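Local coordinates for protein 26S proteasome regulatory subunit rpn10 (Schizosaccharomyces pombe, PDB 2X5N) that protects ubiquitin chains from disassembly by deubiquitinating enzymes as a regulatory subunit of the 26S proteasome, thereby promoting protein degradation, at residues A128-H142 against F155-S169. Sequence-based numbering, arbitrary orientation. Where two conformers were deposited one is given.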
loop_
_atom_site.group_PDB
_atom_site.type_symbol
_atom_site.label_atom_id
_atom_site.label_comp_id
_atom_site.label_asym_id
_atom_site.label_seq_id
_atom_site.Cartn_x
_atom_site.Cartn_y
_atom_site.Cartn_z
ATOM N N ALA A 128 12.038 0.561 -8.567
ATOM C CA ALA A 128 12.560 0.421 -7.216
ATOM C C ALA A 128 13.789 1.297 -6.982
ATOM O O ALA A 128 13.912 1.958 -5.962
ATOM C CB ALA A 128 12.908 -1.038 -6.957
ATOM N N LYS A 129 14.712 1.292 -7.930
ATOM C CA LYS A 129 15.940 2.033 -7.752
ATOM C C LYS A 129 15.675 3.522 -7.805
ATOM O O LYS A 129 16.339 4.288 -7.122
ATOM C CB LYS A 129 16.984 1.630 -8.797
ATOM C CG LYS A 129 17.522 0.218 -8.596
ATOM C CD LYS A 129 18.766 -0.046 -9.431
ATOM C CE LYS A 129 19.452 -1.329 -8.993
ATOM N NZ LYS A 129 20.707 -1.596 -9.743
ATOM N N ARG A 130 14.700 3.921 -8.620
ATOM C CA ARG A 130 14.251 5.300 -8.639
ATOM C C ARG A 130 13.641 5.703 -7.280
ATOM O O ARG A 130 13.982 6.777 -6.776
ATOM C CB ARG A 130 13.260 5.538 -9.802
ATOM C CG ARG A 130 12.734 6.962 -9.923
ATOM C CD ARG A 130 13.850 7.953 -10.250
ATOM N NE ARG A 130 14.438 7.704 -11.565
ATOM C CZ ARG A 130 15.444 8.402 -12.084
ATOM N NH1 ARG A 130 15.985 9.407 -11.410
ATOM N NH2 ARG A 130 15.912 8.088 -13.281
ATOM N N MET A 131 12.778 4.867 -6.683
ATOM C CA MET A 131 12.272 5.142 -5.330
ATOM C C MET A 131 13.420 5.310 -4.338
ATOM O O MET A 131 13.401 6.210 -3.498
ATOM C CB MET A 131 11.356 4.021 -4.822
ATOM C CG MET A 131 9.970 3.942 -5.472
ATOM S SD MET A 131 8.831 2.991 -4.493
ATOM C CE MET A 131 8.585 4.058 -3.095
ATOM N N LYS A 132 14.416 4.432 -4.418
ATOM C CA LYS A 132 15.490 4.454 -3.450
ATOM C C LYS A 132 16.271 5.755 -3.607
ATOM O O LYS A 132 16.646 6.398 -2.623
ATOM C CB LYS A 132 16.409 3.246 -3.636
ATOM C CG LYS A 132 17.527 3.183 -2.618
ATOM C CD LYS A 132 18.436 1.982 -2.857
ATOM C CE LYS A 132 19.581 1.953 -1.856
ATOM N NZ LYS A 132 20.538 0.843 -2.114
ATOM N N LYS A 133 16.491 6.147 -4.859
ATOM C CA LYS A 133 17.179 7.400 -5.165
ATOM C C LYS A 133 16.376 8.574 -4.610
ATOM O O LYS A 133 16.940 9.542 -4.128
ATOM C CB LYS A 133 17.363 7.548 -6.679
ATOM C CG LYS A 133 18.110 8.800 -7.110
ATOM C CD LYS A 133 18.166 8.904 -8.628
ATOM C CE LYS A 133 18.969 10.108 -9.091
ATOM N NZ LYS A 133 20.423 9.957 -8.812
ATOM N N ASN A 134 15.053 8.448 -4.665
ATOM C CA ASN A 134 14.124 9.489 -4.207
ATOM C C ASN A 134 13.852 9.452 -2.692
ATOM O O ASN A 134 13.061 10.249 -2.203
ATOM C CB ASN A 134 12.802 9.348 -4.993
ATOM C CG ASN A 134 12.950 9.767 -6.465
ATOM O OD1 ASN A 134 13.889 10.475 -6.817
ATOM N ND2 ASN A 134 12.036 9.310 -7.321
ATOM N N ASN A 135 14.470 8.499 -1.970
ATOM C CA ASN A 135 14.315 8.343 -0.502
ATOM C C ASN A 135 12.869 8.004 -0.048
ATOM O O ASN A 135 12.385 8.368 1.011
ATOM C CB ASN A 135 14.827 9.576 0.238
ATOM C CG ASN A 135 16.340 9.662 0.240
ATOM O OD1 ASN A 135 17.025 8.649 0.415
ATOM N ND2 ASN A 135 16.870 10.864 0.053
ATOM N N VAL A 136 12.205 7.288 -0.915
ATOM C CA VAL A 136 10.864 6.794 -0.719
ATOM C C VAL A 136 10.863 5.351 -0.281
ATOM O O VAL A 136 11.311 4.525 -1.068
ATOM C CB VAL A 136 9.917 7.081 -1.898
ATOM C CG1 VAL A 136 8.508 6.695 -1.571
ATOM C CG2 VAL A 136 10.018 8.533 -2.332
ATOM N N ALA A 137 10.422 5.060 0.931
ATOM C CA ALA A 137 10.305 3.688 1.401
ATOM C C ALA A 137 9.028 3.070 0.871
ATOM O O ALA A 137 8.074 3.777 0.547
ATOM C CB ALA A 137 10.285 3.662 2.906
ATOM N N ILE A 138 9.013 1.747 0.781
ATOM C CA ILE A 138 7.830 1.062 0.306
ATOM C C ILE A 138 7.676 -0.289 0.993
ATOM O O ILE A 138 8.650 -1.029 1.181
ATOM C CB ILE A 138 7.827 0.925 -1.226
ATOM C CG1 ILE A 138 6.546 0.220 -1.705
ATOM C CG2 ILE A 138 9.102 0.238 -1.721
ATOM C CD1 ILE A 138 6.152 0.535 -3.114
ATOM N N ASP A 139 6.437 -0.573 1.362
ATOM C CA ASP A 139 5.999 -1.883 1.805
ATOM C C ASP A 139 4.966 -2.394 0.817
ATOM O O ASP A 139 4.101 -1.651 0.364
ATOM C CB ASP A 139 5.379 -1.809 3.194
ATOM C CG ASP A 139 6.307 -1.209 4.188
ATOM O OD1 ASP A 139 7.478 -1.640 4.228
ATOM O OD2 ASP A 139 5.863 -0.308 4.927
ATOM N N ILE A 140 5.062 -3.671 0.493
ATOM C CA ILE A 140 4.083 -4.303 -0.382
ATOM C C ILE A 140 3.437 -5.459 0.347
ATOM O O ILE A 140 4.123 -6.291 0.924
ATOM C CB ILE A 140 4.725 -4.824 -1.665
ATOM C CG1 ILE A 140 5.268 -3.651 -2.493
ATOM C CG2 ILE A 140 3.741 -5.636 -2.469
ATOM C CD1 ILE A 140 6.067 -4.074 -3.713
ATOM N N ILE A 141 2.109 -5.493 0.312
ATOM C CA ILE A 141 1.310 -6.605 0.846
ATOM C C ILE A 141 0.836 -7.359 -0.389
ATOM O O ILE A 141 0.027 -6.851 -1.153
ATOM C CB ILE A 141 0.124 -6.101 1.663
ATOM C CG1 ILE A 141 0.631 -5.319 2.885
ATOM C CG2 ILE A 141 -0.749 -7.281 2.084
ATOM C CD1 ILE A 141 -0.392 -4.372 3.511
ATOM N N HIS A 142 1.385 -8.556 -0.588
ATOM C CA HIS A 142 1.144 -9.344 -1.783
ATOM C C HIS A 142 0.226 -10.514 -1.429
ATOM O O HIS A 142 0.550 -11.313 -0.538
ATOM C CB HIS A 142 2.485 -9.846 -2.318
ATOM C CG HIS A 142 2.411 -10.392 -3.708
ATOM N ND1 HIS A 142 3.373 -11.232 -4.221
ATOM C CD2 HIS A 142 1.516 -10.191 -4.707
ATOM C CE1 HIS A 142 3.065 -11.543 -5.470
ATOM N NE2 HIS A 142 1.940 -10.923 -5.787
ATOM N N PHE A 155 12.268 -6.501 -6.360
ATOM C CA PHE A 155 11.851 -5.108 -6.293
ATOM C C PHE A 155 12.140 -4.519 -4.900
ATOM O O PHE A 155 12.761 -3.459 -4.762
ATOM C CB PHE A 155 10.359 -5.029 -6.619
ATOM C CG PHE A 155 9.737 -3.661 -6.379
ATOM C CD1 PHE A 155 9.721 -2.687 -7.363
ATOM C CD2 PHE A 155 9.157 -3.366 -5.163
ATOM C CE1 PHE A 155 9.147 -1.454 -7.142
ATOM C CE2 PHE A 155 8.581 -2.130 -4.931
ATOM C CZ PHE A 155 8.578 -1.175 -5.910
ATOM N N ILE A 156 11.677 -5.204 -3.865
ATOM C CA ILE A 156 11.888 -4.698 -2.516
ATOM C C ILE A 156 13.383 -4.626 -2.189
ATOM O O ILE A 156 13.839 -3.680 -1.574
ATOM C CB ILE A 156 11.079 -5.517 -1.485
ATOM C CG1 ILE A 156 9.588 -5.195 -1.645
ATOM C CG2 ILE A 156 11.516 -5.163 -0.070
ATOM C CD1 ILE A 156 9.218 -3.814 -1.154
ATOM N N ASP A 157 14.152 -5.623 -2.609
ATOM C CA ASP A 157 15.577 -5.630 -2.347
ATOM C C ASP A 157 16.245 -4.432 -3.016
ATOM O O ASP A 157 17.150 -3.835 -2.449
ATOM C CB ASP A 157 16.239 -6.928 -2.847
ATOM C CG ASP A 157 15.876 -8.130 -2.012
ATOM O OD1 ASP A 157 15.511 -7.941 -0.837
ATOM O OD2 ASP A 157 15.976 -9.263 -2.533
ATOM N N ALA A 158 15.772 -4.058 -4.207
ATOM C CA ALA A 158 16.358 -2.934 -4.944
ATOM C C ALA A 158 15.971 -1.573 -4.362
ATOM O O ALA A 158 16.714 -0.598 -4.502
ATOM C CB ALA A 158 15.963 -2.996 -6.409
ATOM N N ALA A 159 14.803 -1.500 -3.731
ATOM C CA ALA A 159 14.305 -0.250 -3.153
ATOM C C ALA A 159 14.895 -0.027 -1.765
ATOM O O ALA A 159 14.942 1.114 -1.278
ATOM C CB ALA A 159 12.777 -0.282 -3.059
ATOM N N ASN A 160 15.302 -1.109 -1.112
ATOM C CA ASN A 160 15.526 -1.056 0.335
ATOM C C ASN A 160 16.718 -0.198 0.728
ATOM O O ASN A 160 17.736 -0.168 0.053
ATOM C CB ASN A 160 15.689 -2.482 0.866
ATOM C CG ASN A 160 15.269 -2.644 2.302
ATOM O OD1 ASN A 160 14.836 -1.720 2.957
ATOM N ND2 ASN A 160 15.384 -3.860 2.797
ATOM N N SER A 161 16.562 0.518 1.826
ATOM C CA SER A 161 17.627 1.308 2.393
ATOM C C SER A 161 17.433 1.291 3.900
ATOM O O SER A 161 16.372 1.630 4.383
ATOM C CB SER A 161 17.561 2.736 1.881
ATOM O OG SER A 161 18.736 3.437 2.257
ATOM N N SER A 162 18.463 0.893 4.634
ATOM C CA SER A 162 18.397 0.873 6.092
ATOM C C SER A 162 17.203 0.049 6.610
ATOM O O SER A 162 16.592 0.415 7.605
ATOM C CB SER A 162 18.301 2.301 6.630
ATOM O OG SER A 162 19.404 3.089 6.204
ATOM N N ASP A 163 16.893 -1.059 5.933
ATOM C CA ASP A 163 15.830 -1.984 6.333
ATOM C C ASP A 163 14.471 -1.293 6.463
ATOM O O ASP A 163 13.678 -1.583 7.355
ATOM C CB ASP A 163 16.191 -2.688 7.641
ATOM C CG ASP A 163 17.474 -3.495 7.529
ATOM O OD1 ASP A 163 17.571 -4.339 6.605
ATOM O OD2 ASP A 163 18.393 -3.279 8.352
ATOM N N SER A 164 14.197 -0.396 5.530
ATOM C CA SER A 164 12.996 0.412 5.594
ATOM C C SER A 164 11.842 -0.159 4.804
ATOM O O SER A 164 10.726 0.299 4.974
ATOM C CB SER A 164 13.326 1.808 5.072
ATOM O OG SER A 164 13.704 1.746 3.704
ATOM N N CYS A 165 12.135 -1.096 3.911
ATOM C CA CYS A 165 11.158 -1.610 2.966
ATOM C C CYS A 165 10.845 -3.075 3.249
ATOM O O CYS A 165 11.729 -3.828 3.644
ATOM C CB CYS A 165 11.695 -1.502 1.538
ATOM S SG CYS A 165 12.039 0.203 0.984
ATOM N N HIS A 166 9.605 -3.492 2.997
ATOM C CA HIS A 166 9.149 -4.838 3.348
ATOM C C HIS A 166 8.237 -5.422 2.296
ATOM O O HIS A 166 7.414 -4.717 1.726
ATOM C CB HIS A 166 8.389 -4.846 4.691
ATOM C CG HIS A 166 9.155 -4.193 5.784
ATOM N ND1 HIS A 166 9.169 -2.831 5.975
ATOM C CD2 HIS A 166 9.983 -4.715 6.715
ATOM C CE1 HIS A 166 9.970 -2.540 6.985
ATOM N NE2 HIS A 166 10.472 -3.667 7.457
ATOM N N LEU A 167 8.401 -6.714 2.075
ATOM C CA LEU A 167 7.462 -7.505 1.300
ATOM C C LEU A 167 6.781 -8.471 2.254
ATOM O O LEU A 167 7.445 -9.304 2.893
ATOM C CB LEU A 167 8.186 -8.269 0.203
ATOM C CG LEU A 167 7.294 -9.201 -0.612
ATOM C CD1 LEU A 167 6.188 -8.467 -1.328
ATOM C CD2 LEU A 167 8.153 -9.962 -1.603
ATOM N N VAL A 168 5.465 -8.346 2.355
ATOM C CA VAL A 168 4.649 -9.198 3.214
ATOM C C VAL A 168 3.764 -9.996 2.247
ATOM O O VAL A 168 2.873 -9.442 1.591
ATOM C CB VAL A 168 3.798 -8.379 4.198
ATOM C CG1 VAL A 168 2.854 -9.277 5.012
ATOM C CG2 VAL A 168 4.709 -7.529 5.104
ATOM N N SER A 169 3.980 -11.307 2.179
ATOM C CA SER A 169 3.306 -12.160 1.206
ATOM C C SER A 169 2.415 -13.104 1.984
ATOM O O SER A 169 2.919 -13.861 2.807
ATOM C CB SER A 169 4.348 -12.961 0.420
ATOM O OG SER A 169 5.240 -12.110 -0.258
HETATM O O HOH W 1 18.841 -1.669 -1.927
HETATM O O HOH W 2 13.764 3.411 -0.453
HETATM O O HOH W 3 5.420 -12.558 -3.005
#
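The ring of F155 lies between strand 136-142 and helix 128-133: I140 CD1 stands 3.4 Å from its CE2, while A128 CB comes obliquely to CD1 (3.6 Å). With CG anti to the backbone N (chi1 171°), the ring is put against strand 136-142, where I138 and I140 cross the F155 side chain at about a right angle. Were F155 an alanine, A128, I138 and I140 would probably lose the ring they share, opening a gap between helix and sheet. Small residues suit the helix pair: A128 CB sits 3.7 Å from A158 CB, letting the axes approach to 8.0 Å. I156 slides past I140 in the opposite direction, CD1 to CD1. Bonds such as V168 N to I140 O (2.8 Å) join the parallel strands; before them, C165 SG accepts the I138 N-H at 3.4 Å. On the opposite sheet face, H166 ND1 gives D139 OD1 a 2.7 Å bond, in the ring plane but 34° out of the carboxylate plane; R108 pairs with OD2, probably stabilising its charge. At the solvent edge, extended K132 reaches a water shared with D157 O and N160 O. Strand 136-142, helix 155-159 and strand 166-169 form a beta-alpha-beta crossover at the edge of the Rossmann-like VWA fold.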